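Local coordinates for protein fluvirucin B1 DH domain from module 1 (Actinomadura vulgaris, PDB 6OBV) that probably dehydrates the beta-hydroxyacyl intermediate carried on the acyl carrier protein in module 1 of the fluvirucin B1 polyketide synthase, at residues A34-A43 / E84-E92; I201-L212 / L229-I240. One frame throughout, in Å; residues are numbered along the deposited sequence.

Interaction 1 of 2, residues A34-A43 / E84-E92; sequences AVDHPMLGAA and ELAVRAGDE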
# COMPACT_ATOMS: atom_id res chain seq x y z
N ALA A 34 -3.05 6.06 -8.33
CA ALA A 34 -3.34 5.00 -9.28
C ALA A 34 -2.10 4.74 -10.13
O ALA A 34 -1.30 5.63 -10.38
CB ALA A 34 -4.53 5.37 -10.16
N VAL A 35 -1.94 3.48 -10.54
CA VAL A 35 -0.91 3.07 -11.50
C VAL A 35 -1.63 2.44 -12.68
O VAL A 35 -2.43 1.51 -12.50
CB VAL A 35 0.09 2.06 -10.89
CG1 VAL A 35 1.13 1.64 -11.93
CG2 VAL A 35 0.77 2.61 -9.64
N ASP A 36 -1.34 2.95 -13.88
CA ASP A 36 -1.94 2.43 -15.11
C ASP A 36 -1.02 1.38 -15.72
O ASP A 36 -0.13 1.68 -16.52
CB ASP A 36 -2.23 3.55 -16.10
CG ASP A 36 -2.90 3.04 -17.37
OD1 ASP A 36 -3.70 2.08 -17.28
OD2 ASP A 36 -2.66 3.61 -18.46
N HIS A 37 -1.25 0.13 -15.35
CA HIS A 37 -0.43 -0.99 -15.78
C HIS A 37 -1.31 -2.23 -15.67
O HIS A 37 -2.18 -2.28 -14.80
CB HIS A 37 0.81 -1.12 -14.89
CG HIS A 37 1.80 -2.13 -15.38
ND1 HIS A 37 1.72 -3.47 -15.04
CD2 HIS A 37 2.88 -2.01 -16.19
CE1 HIS A 37 2.71 -4.12 -15.62
NE2 HIS A 37 3.43 -3.26 -16.32
N PRO A 38 -1.13 -3.23 -16.55
CA PRO A 38 -2.02 -4.41 -16.50
C PRO A 38 -1.87 -5.27 -15.25
O PRO A 38 -2.81 -6.01 -14.91
CB PRO A 38 -1.63 -5.20 -17.76
CG PRO A 38 -1.07 -4.17 -18.70
CD PRO A 38 -0.34 -3.20 -17.80
N MET A 39 -0.74 -5.23 -14.56
CA MET A 39 -0.54 -6.09 -13.41
C MET A 39 -0.46 -5.34 -12.10
O MET A 39 -0.63 -5.97 -11.04
CB MET A 39 0.74 -6.93 -13.57
CG MET A 39 0.81 -7.71 -14.86
SD MET A 39 2.12 -8.96 -14.87
CE MET A 39 3.57 -7.96 -15.01
N LEU A 40 -0.21 -4.03 -12.13
CA LEU A 40 -0.14 -3.19 -10.94
C LEU A 40 -1.14 -2.06 -11.06
O LEU A 40 -1.21 -1.40 -12.10
CB LEU A 40 1.25 -2.60 -10.75
CG LEU A 40 2.36 -3.61 -10.65
CD1 LEU A 40 3.63 -2.87 -10.92
CD2 LEU A 40 2.35 -4.28 -9.26
N GLY A 41 -1.88 -1.81 -9.98
CA GLY A 41 -2.92 -0.81 -9.98
C GLY A 41 -2.80 0.28 -8.94
O GLY A 41 -3.61 1.22 -8.96
N ALA A 42 -1.82 0.20 -8.03
CA ALA A 42 -1.75 1.18 -6.95
C ALA A 42 -0.31 1.43 -6.51
O ALA A 42 0.50 0.50 -6.45
CB ALA A 42 -2.58 0.73 -5.75
N ALA A 43 0.01 2.69 -6.20
CA ALA A 43 1.30 3.04 -5.60
C ALA A 43 1.05 3.63 -4.22
O ALA A 43 0.31 4.61 -4.08
CB ALA A 43 2.08 4.04 -6.46
N GLU A 84 9.42 -7.06 -15.84
CA GLU A 84 8.42 -6.04 -16.15
C GLU A 84 7.90 -5.37 -14.87
O GLU A 84 7.71 -4.14 -14.84
CB GLU A 84 7.25 -6.63 -16.94
CG GLU A 84 6.01 -5.70 -17.00
CD GLU A 84 6.20 -4.50 -17.95
OE1 GLU A 84 7.29 -4.40 -18.56
OE2 GLU A 84 5.25 -3.68 -18.10
N LEU A 85 7.69 -6.15 -13.82
CA LEU A 85 7.19 -5.59 -12.57
C LEU A 85 8.21 -4.65 -11.94
O LEU A 85 7.87 -3.54 -11.51
CB LEU A 85 6.84 -6.72 -11.60
CG LEU A 85 5.54 -7.42 -11.96
CD1 LEU A 85 5.28 -8.66 -11.11
CD2 LEU A 85 4.36 -6.43 -11.84
N ALA A 86 9.46 -5.09 -11.88
CA ALA A 86 10.52 -4.29 -11.28
C ALA A 86 10.74 -3.00 -12.07
O ALA A 86 10.94 -1.93 -11.48
CB ALA A 86 11.80 -5.12 -11.20
N VAL A 87 10.71 -3.07 -13.40
CA VAL A 87 10.95 -1.86 -14.19
C VAL A 87 9.81 -0.87 -14.02
O VAL A 87 10.03 0.34 -13.86
CB VAL A 87 11.20 -2.23 -15.66
CG1 VAL A 87 11.03 -0.99 -16.53
CG2 VAL A 87 12.61 -2.80 -15.81
N ARG A 88 8.56 -1.35 -14.03
CA ARG A 88 7.43 -0.45 -13.83
C ARG A 88 7.51 0.26 -12.49
O ARG A 88 7.19 1.46 -12.39
CB ARG A 88 6.12 -1.22 -13.95
CG ARG A 88 4.87 -0.33 -13.98
CD ARG A 88 5.06 0.82 -14.93
NE ARG A 88 3.90 1.71 -14.96
CZ ARG A 88 3.68 2.68 -14.07
NH1 ARG A 88 4.53 2.90 -13.08
NH2 ARG A 88 2.60 3.45 -14.18
N ALA A 89 7.95 -0.44 -11.44
CA ALA A 89 8.11 0.24 -10.15
C ALA A 89 9.24 1.26 -10.23
O ALA A 89 9.14 2.35 -9.66
CB ALA A 89 8.37 -0.78 -9.05
N GLY A 90 10.31 0.94 -10.96
CA GLY A 90 11.35 1.92 -11.19
C GLY A 90 10.84 3.21 -11.81
O GLY A 90 11.26 4.30 -11.40
N ASP A 91 9.97 3.11 -12.82
CA ASP A 91 9.42 4.32 -13.44
C ASP A 91 8.68 5.17 -12.42
O ASP A 91 8.66 6.40 -12.52
CB ASP A 91 8.45 3.98 -14.56
CG ASP A 91 9.09 3.22 -15.66
OD1 ASP A 91 10.32 3.32 -15.80
OD2 ASP A 91 8.35 2.50 -16.36
N GLU A 92 8.01 4.53 -11.47
CA GLU A 92 7.17 5.26 -10.54
C GLU A 92 8.01 6.11 -9.60
O GLU A 92 7.51 7.10 -9.07
CB GLU A 92 6.28 4.27 -9.78
CG GLU A 92 4.98 4.85 -9.24
CD GLU A 92 3.99 5.26 -10.33
OE1 GLU A 92 4.12 4.79 -11.50
OE2 GLU A 92 3.08 6.04 -10.01
O HOH W 1 1.00 6.18 -11.76
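H37 and R88 pass side by side where the loop leading into strand 40-45 runs over helix 79-92, the long helix of the first hotdog of this double-hotdog dehydratase. The R88 chain can be followed outward. Its CB lies near H37 CD2, and R88 CG comes closer, 3.4 Å from H37 CD2. The chain then bends about CB-CG (chi2 47°), so that CD and NE run on past the imidazole in the opposite sense to the histidine side chain. The guanidinium ends almost perpendicular to that ring. V35 CG1 sits over one of its faces, 3.2 Å from R88 NH2; with V35 CG1 anti to the backbone N (chi1 179°), this methyl is the branch that reaches the arginine. R88 NH1 makes a salt bridge with E92 OE1, one turn further on along the helix (i to i+4).

H37 is fixed through both ring nitrogens. H37 ND1 accepts M39 N at 3.1 Å, while H37 NE2 donates to E84 OE2 at 2.6 Å and 161°, a pattern that fits a ring protonated on NE2. The imidazole and carboxylate are nearly coplanar, and OE2 is met on its anti side. G224 N bonds the same OE2 and I225 N bonds OE1, which would help fix the rotation of the carboxylate.

Beyond the polar cluster, L85 CD2 fits between M39 CE (3.6 Å) and L40 CG (3.7 Å). At the far end a water bridges the segments, donating to A34 O and to E92 OE2, each at 2.7 Å.

Interaction 2 of 2, residues I201-L212 / L229-I240; sequences IRGNEVFAEVEL and LLDAALHATGLI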
# COMPACT_ATOMS: atom_id res chain seq x y z
N ILE A 201 21.71 -17.07 -37.83
CA ILE A 201 22.90 -17.32 -37.02
C ILE A 201 24.12 -16.78 -37.73
O ILE A 201 24.28 -16.96 -38.94
CB ILE A 201 23.06 -18.82 -36.71
CG1 ILE A 201 21.98 -19.25 -35.70
CG2 ILE A 201 24.41 -19.09 -36.10
CD1 ILE A 201 21.94 -20.75 -35.50
N ARG A 202 24.98 -16.09 -36.97
CA ARG A 202 26.26 -15.61 -37.49
C ARG A 202 27.31 -15.80 -36.40
O ARG A 202 27.24 -15.15 -35.35
CB ARG A 202 26.19 -14.14 -37.91
CG ARG A 202 27.55 -13.62 -38.46
CD ARG A 202 27.51 -12.15 -38.81
NE ARG A 202 27.21 -11.31 -37.65
CZ ARG A 202 27.12 -9.99 -37.71
NH1 ARG A 202 27.30 -9.37 -38.87
NH2 ARG A 202 26.84 -9.28 -36.62
N GLY A 203 28.29 -16.67 -36.65
CA GLY A 203 29.23 -17.00 -35.59
C GLY A 203 28.47 -17.51 -34.38
O GLY A 203 27.53 -18.29 -34.49
N ASN A 204 28.85 -17.04 -33.19
CA ASN A 204 28.12 -17.40 -31.98
C ASN A 204 27.01 -16.39 -31.62
O ASN A 204 26.59 -16.35 -30.46
CB ASN A 204 29.08 -17.58 -30.81
CG ASN A 204 29.91 -16.33 -30.52
OD1 ASN A 204 29.55 -15.21 -30.92
ND2 ASN A 204 31.01 -16.51 -29.80
N GLU A 205 26.53 -15.61 -32.59
CA GLU A 205 25.44 -14.66 -32.39
C GLU A 205 24.17 -15.15 -33.08
O GLU A 205 24.22 -15.80 -34.13
CB GLU A 205 25.79 -13.27 -32.94
CG GLU A 205 27.13 -12.75 -32.46
CD GLU A 205 27.58 -11.50 -33.19
OE1 GLU A 205 27.14 -11.26 -34.33
OE2 GLU A 205 28.38 -10.74 -32.61
N VAL A 206 23.03 -14.79 -32.51
CA VAL A 206 21.72 -15.12 -33.06
C VAL A 206 20.93 -13.84 -33.27
O VAL A 206 20.98 -12.91 -32.45
CB VAL A 206 20.92 -16.07 -32.13
CG1 VAL A 206 19.64 -16.53 -32.82
CG2 VAL A 206 21.77 -17.24 -31.75
N PHE A 207 20.18 -13.81 -34.36
CA PHE A 207 19.24 -12.74 -34.66
C PHE A 207 17.86 -13.36 -34.79
O PHE A 207 17.71 -14.45 -35.35
CB PHE A 207 19.65 -12.04 -35.93
CG PHE A 207 21.02 -11.47 -35.89
CD1 PHE A 207 21.26 -10.22 -35.32
CD2 PHE A 207 22.10 -12.18 -36.41
CE1 PHE A 207 22.54 -9.69 -35.25
CE2 PHE A 207 23.39 -11.66 -36.36
CZ PHE A 207 23.61 -10.41 -35.78
N ALA A 208 16.84 -12.67 -34.28
CA ALA A 208 15.50 -13.23 -34.23
C ALA A 208 14.49 -12.14 -34.51
O ALA A 208 14.73 -10.96 -34.28
CB ALA A 208 15.19 -13.88 -32.87
N GLU A 209 13.35 -12.56 -35.05
CA GLU A 209 12.15 -11.74 -35.06
C GLU A 209 11.08 -12.49 -34.28
O GLU A 209 10.89 -13.69 -34.49
CB GLU A 209 11.69 -11.44 -36.48
CG GLU A 209 12.70 -10.68 -37.28
CD GLU A 209 12.21 -10.34 -38.68
OE1 GLU A 209 11.13 -10.84 -39.08
OE2 GLU A 209 12.90 -9.57 -39.38
N VAL A 210 10.42 -11.77 -33.38
CA VAL A 210 9.48 -12.33 -32.41
C VAL A 210 8.22 -11.47 -32.42
O VAL A 210 8.31 -10.24 -32.40
CB VAL A 210 10.09 -12.37 -31.00
CG1 VAL A 210 9.19 -13.12 -30.06
CG2 VAL A 210 11.47 -13.00 -31.04
N GLU A 211 7.04 -12.11 -32.46
CA GLU A 211 5.77 -11.41 -32.54
C GLU A 211 4.75 -12.02 -31.59
O GLU A 211 4.66 -13.25 -31.49
CB GLU A 211 5.17 -11.44 -33.96
CG GLU A 211 6.15 -11.18 -35.12
CD GLU A 211 5.65 -11.71 -36.46
OE1 GLU A 211 4.44 -12.02 -36.57
OE2 GLU A 211 6.46 -11.83 -37.40
N LEU A 212 3.97 -11.17 -30.91
CA LEU A 212 2.89 -11.66 -30.07
C LEU A 212 1.74 -12.19 -30.91
O LEU A 212 1.48 -11.71 -32.01
CB LEU A 212 2.37 -10.55 -29.16
CG LEU A 212 3.32 -9.95 -28.14
CD1 LEU A 212 2.64 -8.79 -27.44
CD2 LEU A 212 3.68 -11.03 -27.15
N LEU A 229 6.31 -11.35 -24.78
CA LEU A 229 7.19 -10.92 -25.86
C LEU A 229 8.65 -10.96 -25.42
O LEU A 229 9.52 -11.39 -26.19
CB LEU A 229 6.82 -9.51 -26.33
CG LEU A 229 7.66 -8.97 -27.49
CD1 LEU A 229 7.65 -9.90 -28.69
CD2 LEU A 229 7.17 -7.57 -27.91
N LEU A 230 8.95 -10.51 -24.21
CA LEU A 230 10.34 -10.53 -23.76
C LEU A 230 10.83 -11.95 -23.58
O LEU A 230 11.98 -12.26 -23.88
CB LEU A 230 10.54 -9.73 -22.47
CG LEU A 230 12.00 -9.69 -21.98
CD1 LEU A 230 12.91 -9.19 -23.08
CD2 LEU A 230 12.18 -8.85 -20.71
N ASP A 231 9.95 -12.84 -23.11
CA ASP A 231 10.39 -14.22 -22.91
C ASP A 231 10.71 -14.89 -24.24
O ASP A 231 11.70 -15.61 -24.35
CB ASP A 231 9.33 -15.02 -22.17
CG ASP A 231 9.83 -16.42 -21.83
OD1 ASP A 231 10.77 -16.51 -21.02
OD2 ASP A 231 9.32 -17.42 -22.38
N ALA A 232 9.89 -14.68 -25.26
CA ALA A 232 10.16 -15.35 -26.51
C ALA A 232 11.38 -14.77 -27.20
O ALA A 232 12.01 -15.45 -28.01
CB ALA A 232 8.94 -15.28 -27.43
N ALA A 233 11.72 -13.53 -26.89
CA ALA A 233 12.98 -12.96 -27.34
C ALA A 233 14.17 -13.77 -26.86
O ALA A 233 15.27 -13.64 -27.41
CB ALA A 233 13.08 -11.52 -26.84
N LEU A 234 13.98 -14.58 -25.82
CA LEU A 234 15.04 -15.43 -25.32
C LEU A 234 15.08 -16.79 -25.99
O LEU A 234 16.05 -17.53 -25.79
CB LEU A 234 14.88 -15.64 -23.80
CG LEU A 234 14.57 -14.42 -22.95
CD1 LEU A 234 14.41 -14.85 -21.50
CD2 LEU A 234 15.67 -13.38 -23.10
N HIS A 235 14.06 -17.14 -26.77
CA HIS A 235 13.95 -18.50 -27.30
C HIS A 235 14.99 -18.81 -28.36
O HIS A 235 15.39 -19.97 -28.51
CB HIS A 235 12.54 -18.71 -27.85
CG HIS A 235 11.50 -18.64 -26.78
ND1 HIS A 235 10.16 -18.82 -27.04
CD2 HIS A 235 11.60 -18.41 -25.45
CE1 HIS A 235 9.48 -18.70 -25.91
NE2 HIS A 235 10.33 -18.44 -24.93
N ALA A 236 15.45 -17.81 -29.11
CA ALA A 236 16.35 -18.10 -30.22
C ALA A 236 17.78 -18.39 -29.77
O ALA A 236 18.56 -18.94 -30.55
CB ALA A 236 16.37 -16.92 -31.20
N THR A 237 18.12 -18.06 -28.52
CA THR A 237 19.49 -18.22 -28.04
C THR A 237 19.90 -19.68 -27.94
O THR A 237 21.09 -19.99 -28.03
CB THR A 237 19.66 -17.56 -26.68
OG1 THR A 237 18.51 -17.85 -25.89
CG2 THR A 237 19.76 -16.10 -26.84
N GLY A 238 18.94 -20.59 -27.74
CA GLY A 238 19.26 -22.01 -27.64
C GLY A 238 19.71 -22.65 -28.94
O GLY A 238 20.22 -23.78 -28.90
N LEU A 239 19.56 -21.96 -30.07
CA LEU A 239 19.89 -22.54 -31.37
C LEU A 239 21.37 -22.85 -31.50
O LEU A 239 21.75 -23.75 -32.25
CB LEU A 239 19.44 -21.60 -32.48
CG LEU A 239 17.92 -21.54 -32.62
CD1 LEU A 239 17.47 -20.28 -33.35
CD2 LEU A 239 17.38 -22.79 -33.31
N ILE A 240 22.23 -22.11 -30.79
CA ILE A 240 23.66 -22.39 -30.86
C ILE A 240 24.06 -23.45 -29.83
O ILE A 240 24.60 -24.50 -30.19
CB ILE A 240 24.47 -21.09 -30.67
CG1 ILE A 240 23.96 -20.04 -31.66
CG2 ILE A 240 25.96 -21.37 -30.82
CD1 ILE A 240 24.94 -19.01 -32.01
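The CA pairs L212-L229 (6.1 Å), V210-A233, A208-A236 and N204-I240 (6.8 Å) run in opposite order along the chain, so 229-240 lies antiparallel beside strand 205-211, as helical turns against the sheet of the second hotdog. The strand alternates: V206, A208 and V210 send their CB atoms toward the helical segment, while F207 and E211 face the other way.

V210 packs on one helical turn, among L229, A232 and A233. V210 CG1, anti to the backbone N (chi1 -173°), meets A232 CB at 3.4 Å, tighter than normal van der Waals contact, and L229 CD1 at 3.8 Å; CG2 lies by A233 CA. L212 crosses L229 at about a right angle, CD2 against its CB. In the middle only small groups meet, A208 CB on A236 CB at 3.7 Å. V206 splits its branches: CG1 packs on A236, CG2 on I240 CG1. I240 CD1 goes on to the type II' turn of R202 to E205 and touches N204 C at 3.4 Å.

D231 and H235 take no part in the contact; they have the spacing of the DxxxQ/H motif that in polyketide dehydratases carries the active-site acid, probably D231 here. A232 CA lies over the centre of one face of the H235 ring, and Y179 OH bonds its ND1. H235 NE2 donates to D231 OD2 at 2.9 Å, approaching from above the carboxylate plane.

Interactions 1 and 2 are placed on opposite sides of the chain's centre, one in each hotdog, with their own centres 27 Å apart. Their nearest atoms nevertheless come within about 6 Å, without touching. The evidence for a connection is twofold: E84 of interaction 1 binds the backbone of G224 and I225, just ahead of helix 227-232, and L230, D231 and L234 of interaction 2 pack on T80, earlier on helix 79-92. Helices 79-92 and 227-232 thus touch each other, and each takes part in one of the two contacts. As in related dehydratases, the active site probably lies at this junction, with D231 on the 229-240 side.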